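Local coordinates for transferrin (Manduca sexta, PDB 6WB6), which binds a single ferric ion together with carbonate and transports iron in the insect as a secreted glycoprotein, at residues 129-134 with 156-161; 138-143 with 152-157; 206-211 with 217-222. All blocks are in the same frame, centred on the assembly; numbering follows the deposited sequence.

Interaction 1 of 3, residues 129-134 with 156-161; sequences TMLMKR and STFFAK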
loop_
_atom_site.group_PDB
_atom_site.type_symbol
_atom_site.label_atom_id
_atom_site.label_comp_id
_atom_site.label_asym_id
_atom_site.label_seq_id
_atom_site.Cartn_x
_atom_site.Cartn_y
_atom_site.Cartn_z
ATOM N N THR A 129 -3.018 -21.675 4.186
ATOM C CA THR A 129 -4.126 -22.160 3.375
ATOM C C THR A 129 -4.410 -23.626 3.650
ATOM O O THR A 129 -5.575 -24.031 3.718
ATOM C CB THR A 129 -3.832 -21.939 1.863
ATOM O OG1 THR A 129 -3.739 -20.539 1.583
ATOM C CG2 THR A 129 -4.939 -22.532 0.971
ATOM N N MET A 130 -3.360 -24.440 3.788
ATOM C CA MET A 130 -3.532 -25.887 3.926
ATOM C C MET A 130 -3.830 -26.290 5.364
ATOM O O MET A 130 -4.734 -27.087 5.612
ATOM C CB MET A 130 -2.272 -26.623 3.433
ATOM C CG MET A 130 -1.946 -26.362 1.945
ATOM S SD MET A 130 -3.482 -26.483 0.971
ATOM C CE MET A 130 -2.981 -25.807 -0.608
ATOM N N LEU A 131 -3.058 -25.773 6.317
ATOM C CA LEU A 131 -3.250 -26.143 7.717
ATOM C C LEU A 131 -4.634 -25.762 8.217
ATOM O O LEU A 131 -5.252 -26.511 8.989
ATOM C CB LEU A 131 -2.199 -25.470 8.587
ATOM C CG LEU A 131 -0.750 -25.858 8.301
ATOM C CD1 LEU A 131 0.139 -25.103 9.244
ATOM C CD2 LEU A 131 -0.525 -27.347 8.442
ATOM N N MET A 132 -5.132 -24.594 7.807
ATOM C CA MET A 132 -6.423 -24.134 8.289
ATOM C C MET A 132 -7.544 -25.088 7.926
ATOM O O MET A 132 -8.638 -24.976 8.483
ATOM C CB MET A 132 -6.740 -22.748 7.725
ATOM C CG MET A 132 -7.063 -22.726 6.230
ATOM S SD MET A 132 -7.598 -21.093 5.728
ATOM C CE MET A 132 -9.216 -21.134 6.493
ATOM N N LYS A 133 -7.317 -25.981 6.969
ATOM C CA LYS A 133 -8.280 -27.024 6.686
ATOM C C LYS A 133 -8.276 -28.126 7.731
ATOM O O LYS A 133 -8.990 -29.118 7.561
ATOM C CB LYS A 133 -7.984 -27.660 5.328
ATOM C CG LYS A 133 -7.863 -26.703 4.170
ATOM C CD LYS A 133 -7.784 -27.494 2.911
ATOM C CE LYS A 133 -7.468 -26.606 1.743
ATOM N NZ LYS A 133 -6.580 -27.329 0.818
ATOM N N ARG A 134 -7.461 -28.018 8.772
ATOM C CA ARG A 134 -7.268 -29.111 9.712
ATOM C C ARG A 134 -7.857 -28.708 11.048
ATOM O O ARG A 134 -7.565 -27.622 11.561
ATOM C CB ARG A 134 -5.791 -29.466 9.853
ATOM C CG ARG A 134 -5.107 -29.642 8.533
ATOM C CD ARG A 134 -3.768 -30.267 8.721
ATOM N NE ARG A 134 -3.878 -31.710 8.858
ATOM C CZ ARG A 134 -3.879 -32.555 7.835
ATOM N NH1 ARG A 134 -3.796 -32.087 6.599
ATOM N NH2 ARG A 134 -3.979 -33.870 8.048
ATOM N N SER A 156 1.085 -18.598 16.378
ATOM C CA SER A 156 1.818 -18.603 17.651
ATOM C C SER A 156 1.214 -19.549 18.677
ATOM O O SER A 156 1.886 -19.900 19.651
ATOM C CB SER A 156 1.863 -17.212 18.265
ATOM O OG SER A 156 0.572 -16.802 18.603
ATOM N N THR A 157 -0.038 -19.945 18.480
ATOM C CA THR A 157 -0.715 -20.945 19.295
ATOM C C THR A 157 -0.536 -22.370 18.774
ATOM O O THR A 157 -0.656 -23.320 19.554
ATOM C CB THR A 157 -2.212 -20.595 19.344
ATOM O OG1 THR A 157 -2.390 -19.477 20.217
ATOM C CG2 THR A 157 -3.066 -21.765 19.800
ATOM N N PHE A 158 -0.265 -22.551 17.486
ATOM C CA PHE A 158 -0.133 -23.896 16.928
ATOM C C PHE A 158 1.312 -24.372 17.011
ATOM O O PHE A 158 1.589 -25.496 17.435
ATOM C CB PHE A 158 -0.619 -23.889 15.477
ATOM C CG PHE A 158 -0.680 -25.255 14.808
ATOM C CD1 PHE A 158 -1.674 -26.171 15.116
ATOM C CD2 PHE A 158 0.208 -25.582 13.814
ATOM C CE1 PHE A 158 -1.750 -27.387 14.465
ATOM C CE2 PHE A 158 0.124 -26.804 13.153
ATOM C CZ PHE A 158 -0.847 -27.697 13.482
ATOM N N PHE A 159 2.238 -23.531 16.591
ATOM C CA PHE A 159 3.646 -23.836 16.701
ATOM C C PHE A 159 4.146 -23.383 18.066
ATOM O O PHE A 159 3.620 -22.438 18.660
ATOM C CB PHE A 159 4.422 -23.170 15.555
ATOM C CG PHE A 159 3.997 -23.660 14.171
ATOM C CD1 PHE A 159 4.093 -25.004 13.837
ATOM C CD2 PHE A 159 3.512 -22.787 13.223
ATOM C CE1 PHE A 159 3.704 -25.469 12.575
ATOM C CE2 PHE A 159 3.127 -23.237 11.964
ATOM C CZ PHE A 159 3.235 -24.582 11.637
ATOM N N ALA A 160 5.105 -24.134 18.598
ATOM C CA ALA A 160 5.731 -23.771 19.863
ATOM C C ALA A 160 6.515 -22.487 19.714
ATOM O O ALA A 160 6.410 -21.573 20.535
ATOM C CB ALA A 160 6.664 -24.897 20.324
ATOM N N LYS A 161 7.343 -22.427 18.685
ATOM C CA LYS A 161 8.111 -21.253 18.349
ATOM C C LYS A 161 8.186 -21.206 16.836
ATOM O O LYS A 161 7.991 -22.223 16.161
ATOM C CB LYS A 161 9.527 -21.300 18.944
ATOM C CG LYS A 161 9.609 -21.437 20.427
ATOM C CD LYS A 161 11.070 -21.302 20.892
ATOM C CE LYS A 161 11.146 -21.049 22.386
ATOM N NZ LYS A 161 12.521 -21.273 22.886
#
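The delta methyl CD1 of L131 carries the whole contact, reaching F159 CZ at 3.9 Å and, a little less closely, F158 CE2 at 4.3 Å. It approaches both rings obliquely, and L131 and F159 come at one another from opposite directions. The two phenylalanines also pack on each other: F158 CD2 sits 3.7 Å above the plane of the F159 ring, offset toward its rim, while F159 CZ lies in the plane of the F158 ring at its edge. The methyl therefore rests where two differently turned rings come together.

The end of helix 147-158 and the first torsions together place the rings. F158 closes the helix, and F159 is the first residue to leave helical angles. F158 sends its ring anti to the backbone N (chi1 -174°), whereas F159 swings CG beside it (chi1 -62°). Opposite them, a type I turn from L131 to R134, closed by R134 N to L131 O at 2.7 Å, follows where helix 121-131 gives way to loop. Farther out, F137 meets the F158 ring, R134 is salt-bridged to D106, and K133 to E340.

No hydrogen bond crosses between the segments. The contact is small, burying 92 Å², and purely apolar: dispersion between one methyl and two aromatic rings joins the C-terminal regions of two helices in the N-terminal transferrin-like half, while the turn's charged residues find partners elsewhere.

Interaction 2 of 3, residues 138-143 with 152-157; sequences PKMNDH and LKALST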
loop_
_atom_site.group_PDB
_atom_site.type_symbol
_atom_site.label_atom_id
_atom_site.label_comp_id
_atom_site.label_asym_id
_atom_site.label_seq_id
_atom_site.Cartn_x
_atom_site.Cartn_y
_atom_site.Cartn_z
ATOM N N PRO A 138 -5.733 -23.759 15.013
ATOM C CA PRO A 138 -6.620 -22.766 15.638
ATOM C C PRO A 138 -7.492 -22.072 14.609
ATOM O O PRO A 138 -7.093 -21.859 13.468
ATOM C CB PRO A 138 -5.658 -21.773 16.296
ATOM C CG PRO A 138 -4.330 -22.495 16.409
ATOM C CD PRO A 138 -4.309 -23.523 15.324
ATOM N N LYS A 139 -8.699 -21.718 15.038
ATOM C CA LYS A 139 -9.607 -20.940 14.224
ATOM C C LYS A 139 -9.165 -19.487 14.211
ATOM O O LYS A 139 -8.428 -19.021 15.081
ATOM C CB LYS A 139 -11.044 -21.042 14.755
ATOM C CG LYS A 139 -11.575 -22.472 14.785
ATOM C CD LYS A 139 -11.540 -23.047 13.380
ATOM C CE LYS A 139 -12.155 -24.433 13.288
ATOM N NZ LYS A 139 -11.764 -25.097 12.015
ATOM N N MET A 140 -9.620 -18.769 13.187
ATOM C CA MET A 140 -9.110 -17.437 12.913
ATOM C C MET A 140 -10.234 -16.417 12.713
ATOM O O MET A 140 -10.012 -15.372 12.098
ATOM C CB MET A 140 -8.188 -17.495 11.694
ATOM C CG MET A 140 -6.817 -18.151 12.005
ATOM S SD MET A 140 -5.796 -18.264 10.518
ATOM C CE MET A 140 -6.546 -19.652 9.720
ATOM N N ASN A 141 -11.419 -16.673 13.264
ATOM C CA ASN A 141 -12.565 -15.791 13.109
ATOM C C ASN A 141 -12.944 -15.109 14.415
ATOM O O ASN A 141 -14.103 -14.734 14.606
ATOM C CB ASN A 141 -13.756 -16.561 12.541
ATOM C CG ASN A 141 -14.312 -17.588 13.505
ATOM O OD1 ASN A 141 -13.652 -17.986 14.472
ATOM N ND2 ASN A 141 -15.543 -18.038 13.235
ATOM N N ASP A 142 -11.981 -14.959 15.325
ATOM C CA ASP A 142 -12.145 -14.089 16.480
ATOM C C ASP A 142 -12.293 -12.673 15.950
ATOM O O ASP A 142 -11.355 -12.116 15.379
ATOM C CB ASP A 142 -10.948 -14.247 17.431
ATOM C CG ASP A 142 -10.998 -13.299 18.627
ATOM O OD1 ASP A 142 -11.956 -12.530 18.746
ATOM O OD2 ASP A 142 -10.058 -13.323 19.454
ATOM N N HIS A 143 -13.473 -12.082 16.083
ATOM C CA HIS A 143 -13.684 -10.771 15.491
ATOM C C HIS A 143 -13.402 -9.626 16.452
ATOM O O HIS A 143 -13.586 -8.467 16.077
ATOM C CB HIS A 143 -15.096 -10.674 14.924
ATOM C CG HIS A 143 -15.241 -11.358 13.599
ATOM N ND1 HIS A 143 -14.676 -10.862 12.443
ATOM C CD2 HIS A 143 -15.853 -12.517 13.255
ATOM C CE1 HIS A 143 -14.956 -11.673 11.438
ATOM N NE2 HIS A 143 -15.667 -12.684 11.904
ATOM N N LEU A 152 -1.683 -14.583 12.966
ATOM C CA LEU A 152 -0.508 -14.579 13.818
ATOM C C LEU A 152 -0.807 -15.241 15.157
ATOM O O LEU A 152 0.045 -15.937 15.720
ATOM C CB LEU A 152 -0.044 -13.143 14.036
ATOM C CG LEU A 152 0.395 -12.388 12.772
ATOM C CD1 LEU A 152 0.378 -10.859 12.993
ATOM C CD2 LEU A 152 1.783 -12.873 12.350
ATOM N N LYS A 153 -2.004 -15.016 15.695
ATOM C CA LYS A 153 -2.398 -15.712 16.911
ATOM C C LYS A 153 -2.466 -17.200 16.642
ATOM O O LYS A 153 -1.890 -18.005 17.380
ATOM C CB LYS A 153 -3.739 -15.187 17.413
ATOM C CG LYS A 153 -4.214 -15.819 18.712
ATOM C CD LYS A 153 -5.429 -15.055 19.249
ATOM N N ALA A 154 -3.079 -17.566 15.517
ATOM C CA ALA A 154 -3.192 -18.967 15.145
ATOM C C ALA A 154 -1.811 -19.604 15.039
ATOM O O ALA A 154 -1.564 -20.676 15.592
ATOM C CB ALA A 154 -3.963 -19.092 13.829
ATOM N N LEU A 155 -0.897 -18.968 14.323
ATOM C CA LEU A 155 0.427 -19.556 14.201
ATOM C C LEU A 155 1.117 -19.666 15.565
ATOM O O LEU A 155 1.659 -20.722 15.905
ATOM C CB LEU A 155 1.246 -18.749 13.208
ATOM C CG LEU A 155 0.731 -18.964 11.771
ATOM C CD1 LEU A 155 1.134 -17.804 10.886
ATOM C CD2 LEU A 155 1.225 -20.331 11.181
ATOM N N SER A 156 1.085 -18.598 16.378
ATOM C CA SER A 156 1.818 -18.603 17.651
ATOM C C SER A 156 1.214 -19.549 18.677
ATOM O O SER A 156 1.886 -19.900 19.651
ATOM C CB SER A 156 1.863 -17.212 18.265
ATOM O OG SER A 156 0.572 -16.802 18.603
ATOM N N THR A 157 -0.038 -19.945 18.480
ATOM C CA THR A 157 -0.715 -20.945 19.295
ATOM C C THR A 157 -0.536 -22.370 18.774
ATOM O O THR A 157 -0.656 -23.320 19.554
ATOM C CB THR A 157 -2.212 -20.595 19.344
ATOM O OG1 THR A 157 -2.390 -19.477 20.217
ATOM C CG2 THR A 157 -3.066 -21.765 19.800
#
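P138 and A154 bring the two backbones to within 5.1 Å, CA to CA, where the loop joining helix 121-131 to helix 147-158 folds back on the latter, away from the iron and carbonate sites. The 138-143 segment has no regular structure: P138 and K139 are extended, with P138 at a psi of 147°, and the chain bends only afterwards. The 152-157 segment is helical throughout, with S156 N bonded to L152 O and T157 N to K153 O.

The proline ring lies against one side of the helix. P138 CG comes 3.4 Å from A154 O and 3.7 Å from T157 CG2, one turn further along, while P138 CB faces A154 CB at 4.0 Å. The proline ring and the threonine run alongside each other, pointing opposite ways. T157 can offer its methyl because CG2 stands anti to the backbone N, leaving OG1 to make a weak bond back to K153 O. M140 approaches the same alanine methyl with its CG, 3.5 Å from A154 CB, and its SD at 3.9 Å; a bend at chi3 (-77°) then turns the terminal methyl aside.

Beyond the segments, N141 ND2 reaches A348 O.

The small A154 lets proline and methionine approach closely. Between the two segments the loop rests on the helix by van der Waals contact alone, and a hydrogen bond from N150 ND2 to D142 O holds it nearer the helix start.

Interaction 3 of 3, residues 206-211 with 217-222; sequences GALRCL and EVAFTK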
loop_
_atom_site.group_PDB
_atom_site.type_symbol
_atom_site.label_atom_id
_atom_site.label_comp_id
_atom_site.label_asym_id
_atom_site.label_seq_id
_atom_site.Cartn_x
_atom_site.Cartn_y
_atom_site.Cartn_z
ATOM N N GLY A 206 17.401 -19.361 4.654
ATOM C CA GLY A 206 17.461 -19.205 6.093
ATOM C C GLY A 206 16.499 -20.112 6.831
ATOM O O GLY A 206 16.782 -20.552 7.945
ATOM N N ALA A 207 15.358 -20.421 6.229
ATOM C CA ALA A 207 14.462 -21.369 6.870
ATOM C C ALA A 207 15.118 -22.733 7.009
ATOM O O ALA A 207 14.930 -23.412 8.013
ATOM C CB ALA A 207 13.168 -21.488 6.081
ATOM N N LEU A 208 15.873 -23.168 6.003
ATOM C CA LEU A 208 16.555 -24.444 6.151
ATOM C C LEU A 208 17.694 -24.330 7.161
ATOM O O LEU A 208 17.957 -25.279 7.897
ATOM C CB LEU A 208 17.054 -24.948 4.787
ATOM C CG LEU A 208 15.890 -25.206 3.799
ATOM C CD1 LEU A 208 16.267 -25.060 2.360
ATOM C CD2 LEU A 208 15.318 -26.586 4.055
ATOM N N ARG A 209 18.356 -23.178 7.238
ATOM C CA ARG A 209 19.348 -22.977 8.300
ATOM C C ARG A 209 18.690 -22.955 9.670
ATOM O O ARG A 209 19.247 -23.468 10.648
ATOM C CB ARG A 209 20.116 -21.677 8.073
ATOM C CG ARG A 209 20.972 -21.717 6.826
ATOM C CD ARG A 209 21.881 -20.528 6.745
ATOM N NE ARG A 209 21.115 -19.323 6.480
ATOM C CZ ARG A 209 21.007 -18.733 5.292
ATOM N NH1 ARG A 209 21.638 -19.217 4.224
ATOM N NH2 ARG A 209 20.263 -17.639 5.175
ATOM N N CYS A 210 17.525 -22.317 9.770
ATOM C CA CYS A 210 16.760 -22.404 11.001
ATOM C C CYS A 210 16.527 -23.861 11.368
ATOM O O CYS A 210 16.708 -24.264 12.519
ATOM C CB CYS A 210 15.438 -21.647 10.836
ATOM S SG CYS A 210 14.205 -21.922 12.116
ATOM N N LEU A 211 16.186 -24.678 10.383
ATOM C CA LEU A 211 15.899 -26.092 10.632
ATOM C C LEU A 211 17.179 -26.884 10.933
ATOM O O LEU A 211 17.211 -27.707 11.859
ATOM C CB LEU A 211 15.163 -26.667 9.417
ATOM C CG LEU A 211 14.875 -28.184 9.370
ATOM C CD1 LEU A 211 13.770 -28.542 10.311
ATOM C CD2 LEU A 211 14.516 -28.669 7.979
ATOM N N GLU A 217 12.167 -27.532 13.838
ATOM C CA GLU A 217 11.664 -28.875 13.610
ATOM C C GLU A 217 10.873 -29.029 12.326
ATOM O O GLU A 217 10.613 -30.166 11.915
ATOM C CB GLU A 217 10.797 -29.322 14.793
ATOM C CG GLU A 217 11.597 -29.764 16.009
ATOM C CD GLU A 217 10.784 -29.645 17.282
ATOM O OE1 GLU A 217 10.063 -28.623 17.395
ATOM O OE2 GLU A 217 10.853 -30.560 18.148
ATOM N N VAL A 218 10.482 -27.931 11.692
ATOM C CA VAL A 218 9.857 -27.962 10.380
ATOM C C VAL A 218 10.220 -26.669 9.675
ATOM O O VAL A 218 10.312 -25.620 10.307
ATOM C CB VAL A 218 8.325 -28.151 10.503
ATOM C CG1 VAL A 218 7.713 -27.011 11.297
ATOM C CG2 VAL A 218 7.695 -28.244 9.139
ATOM N N ALA A 219 10.453 -26.751 8.369
ATOM C CA ALA A 219 10.793 -25.593 7.550
ATOM C C ALA A 219 9.807 -25.566 6.401
ATOM O O ALA A 219 9.523 -26.609 5.810
ATOM C CB ALA A 219 12.226 -25.661 7.009
ATOM N N PHE A 220 9.223 -24.406 6.149
ATOM C CA PHE A 220 8.375 -24.191 4.988
ATOM C C PHE A 220 9.172 -23.390 3.958
ATOM O O PHE A 220 9.504 -22.225 4.191
ATOM C CB PHE A 220 7.089 -23.471 5.397
ATOM C CG PHE A 220 6.287 -24.225 6.437
ATOM C CD1 PHE A 220 5.520 -25.311 6.077
ATOM C CD2 PHE A 220 6.324 -23.861 7.766
ATOM C CE1 PHE A 220 4.781 -26.003 7.025
ATOM C CE2 PHE A 220 5.584 -24.563 8.724
ATOM C CZ PHE A 220 4.823 -25.636 8.345
ATOM N N THR A 221 9.482 -24.009 2.827
ATOM C CA THR A 221 10.281 -23.330 1.837
ATOM C C THR A 221 9.923 -23.898 0.459
ATOM O O THR A 221 8.821 -24.426 0.252
ATOM C CB THR A 221 11.754 -23.452 2.251
ATOM O OG1 THR A 221 12.569 -22.758 1.328
ATOM C CG2 THR A 221 12.179 -24.941 2.359
ATOM N N LYS A 222 10.826 -23.750 -0.502
ATOM C CA LYS A 222 10.576 -24.242 -1.850
ATOM C C LYS A 222 11.713 -25.157 -2.277
ATOM O O LYS A 222 12.800 -25.154 -1.702
ATOM C CB LYS A 222 10.387 -23.117 -2.876
ATOM C CG LYS A 222 11.586 -22.245 -3.147
ATOM C CD LYS A 222 11.310 -21.250 -4.267
ATOM C CE LYS A 222 12.353 -20.152 -4.282
ATOM N NZ LYS A 222 11.926 -18.939 -5.068
#
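A207 CB meets the strand at the carbonyl F220 O, 4.2 Å away, while the F220 side chain leaves the strand on the side away from the helix. One face of its ring carries V218 CG2, 3.9 Å above the plane and offset toward the rim, and the ring of H115 meets it with the planes at about 35°. On the helix, the flat guanidinium of R209 has G206 N over one face, while its NE is bonded to N200 O.

Helix and strand pack by van der Waals contact, with no hydrogen bond across. A219 CB fits against the helix backbone and side chains, 3.7 Å from A207 O and 3.9 Å from L211 CD2. With CG anti to the backbone N (chi1 174°), L211 sends its other branch, CD1, over the peptide joining E217 to V218, 3.6 Å from V218 N. L208 lies roughly perpendicular to T221, its CD2 3.9 Å from T221 CG2. The threonine torsion presents that methyl to the leucine, while OG1 is hydrogen-bonded to Y204 O and so joins the strand to the backbone of an iron ligand.

The helix and strand axes run antiparallel at 173° and approach to 7.6 Å. C210 adds a covalent tie, its disulfide to C114 joining the helix to strand 112-114, the parallel neighbour of strand 218-222. K222, N-cap of the next helix, makes a cation-pi contact with Y204, and the T221 side chain lies about 8 Å from the ferric ion.

This is a helix followed by a strand that runs back antiparallel to it, packed on the mixed sheet of an alpha/beta transferrin domain, with helix 203-213 supplying Y204 to the iron site that the pair borders.

How the interactions relate
All three contacts belong to the N-terminal transferrin-like half, on the same side of the chain's centre. Interactions 1 and 2 both use helix 147-158 and share S156 and T157; their centres lie about 8 Å apart, and they touch where M132 CB meets M140 CE and F158 CB meets P138 CD, each at 3.7 Å. Interaction 3 follows later in the chain, its centre about 16 Å from that of interaction 1 and about 22 Å from that of interaction 2. It meets only the former, through F159 CZ and F220 CE2 at 3.7 Å. Apolar packing thus runs from the loop at 138-143, through the helix ends, to strand 218-222 beside the ferric site.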